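Local coordinates for large ribosomal subunit protein uL10 (Thermotoga maritima, PDB 1ZAV) that probably forms part of the ribosomal stalk, binding large-subunit rRNA and L7/L12 dimers, and takes part in the ribosome's interaction with GTP-bound translation factors, at residues L65-N69 with A70-G74. Numbering follows the deposited sequence.
Sequences LALKN and AEYEG
Leu67 and Tyr72 meet where helix 60-69 ends and the chain turns away, and both backbone and side chains take part. Of the backbone bonds that close the helix, the straightest runs from Tyr72 N to Leu67 O, 3.0 Å long with an N-H...O angle of 162°. Glu71 N reaches back to Lys68 O over 3.0 Å. Ala70 N divides itself weakly between Ala66 O and Leu67 O, both at 3.1 Å. Glu71 makes the reversal with a positive phi of 70°, a value more often left to glycine.

The apolar contact lies beside these bonds. Leu67 CD2 sits over one face of the Tyr72 ring, 4.1 Å from the centroid and displaced toward the rim near CG, a CH-pi contact. Tyr72 CG lies anti to its own carbonyl carbon (chi1 -78°), which brings one ring face against Leu67 CD2, while Ala70 CB, small enough to fit, lies at the ring edge. Beyond the turn, Tyr72 OH bonds to Phe19 O of helix 5-19, and Phe118 packs edge-to-face with the ring. Replacing Tyr72 by an alanine would probably leave Leu67 CD2 without the ring face it packs on and Phe19 O without its hydroxyl partner.

A side-chain bond lies within the last turn: Asn69 ND2 bonds to Leu65 O at 2.9 Å, on the opposite face of that carbonyl from Asn69 N. The short amide suits this place because it can fold back along its own helix.

Paired 6→1 and 5→2 backbone bonds round a residue in left-handed helical conformation make a Schellman motif, with its usual apolar contact between the residues that carry the 6→1 bond; here it ends helix 60-69 against the C-terminal end of helix 5-19, where the loop toward strand 83-88 begins.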
# COMPACT_ATOMS: atom_id res chain seq x y z
N LEU A 65 10.24 34.32 14.49
CA LEU A 65 10.24 35.36 13.46
C LEU A 65 10.64 34.82 12.08
O LEU A 65 10.08 35.24 11.06
CB LEU A 65 11.16 36.52 13.85
CG LEU A 65 10.78 37.38 15.06
CD1 LEU A 65 11.74 38.56 15.17
CD2 LEU A 65 9.36 37.88 14.92
N ALA A 66 11.60 33.91 12.04
CA ALA A 66 12.03 33.34 10.76
C ALA A 66 10.91 32.54 10.11
O ALA A 66 10.70 32.63 8.90
CB ALA A 66 13.26 32.47 10.96
N LEU A 67 10.20 31.74 10.90
CA LEU A 67 9.11 30.93 10.38
C LEU A 67 7.94 31.83 9.99
O LEU A 67 7.30 31.63 8.96
CB LEU A 67 8.65 29.92 11.44
CG LEU A 67 9.63 28.77 11.69
CD1 LEU A 67 9.34 28.12 13.03
CD2 LEU A 67 9.52 27.78 10.55
N LYS A 68 7.66 32.81 10.84
CA LYS A 68 6.58 33.75 10.59
C LYS A 68 6.78 34.41 9.23
O LYS A 68 5.89 34.41 8.38
CB LYS A 68 6.55 34.81 11.69
CG LYS A 68 5.33 35.73 11.67
CD LYS A 68 5.36 36.68 12.87
CE LYS A 68 4.02 37.36 13.09
NZ LYS A 68 3.53 38.07 11.88
N ASN A 69 7.98 34.95 9.01
CA ASN A 69 8.28 35.62 7.76
C ASN A 69 8.39 34.72 6.54
O ASN A 69 8.23 35.18 5.41
CB ASN A 69 9.54 36.47 7.94
CG ASN A 69 9.25 37.77 8.67
OD1 ASN A 69 8.55 38.64 8.15
ND2 ASN A 69 9.77 37.90 9.88
N ALA A 70 8.65 33.43 6.77
CA ALA A 70 8.74 32.46 5.67
C ALA A 70 7.32 32.01 5.36
O ALA A 70 7.08 31.19 4.46
CB ALA A 70 9.59 31.26 6.08
N GLU A 71 6.37 32.55 6.12
CA GLU A 71 4.95 32.27 5.97
C GLU A 71 4.51 30.85 6.37
O GLU A 71 3.74 30.19 5.67
CB GLU A 71 4.50 32.60 4.54
CG GLU A 71 4.81 34.06 4.20
CD GLU A 71 4.14 34.56 2.94
OE1 GLU A 71 4.46 35.69 2.51
OE2 GLU A 71 3.29 33.84 2.37
N TYR A 72 5.00 30.41 7.52
CA TYR A 72 4.63 29.11 8.06
C TYR A 72 3.54 29.35 9.11
O TYR A 72 3.48 30.42 9.71
CB TYR A 72 5.82 28.43 8.74
CG TYR A 72 6.80 27.80 7.79
CD1 TYR A 72 7.68 28.58 7.04
CD2 TYR A 72 6.84 26.42 7.62
CE1 TYR A 72 8.59 28.00 6.15
CE2 TYR A 72 7.74 25.82 6.73
CZ TYR A 72 8.61 26.62 6.00
OH TYR A 72 9.49 26.04 5.12
N GLU A 73 2.69 28.35 9.32
CA GLU A 73 1.64 28.47 10.32
C GLU A 73 1.55 27.19 11.14
O GLU A 73 1.95 26.13 10.66
CB GLU A 73 0.29 28.75 9.67
CG GLU A 73 0.26 30.01 8.83
CD GLU A 73 -1.13 30.59 8.71
OE1 GLU A 73 -1.63 31.13 9.72
OE2 GLU A 73 -1.72 30.51 7.61
N GLY A 74 1.04 27.31 12.36
CA GLY A 74 0.90 26.16 13.24
C GLY A 74 2.20 25.51 13.71
O GLY A 74 2.25 24.30 13.88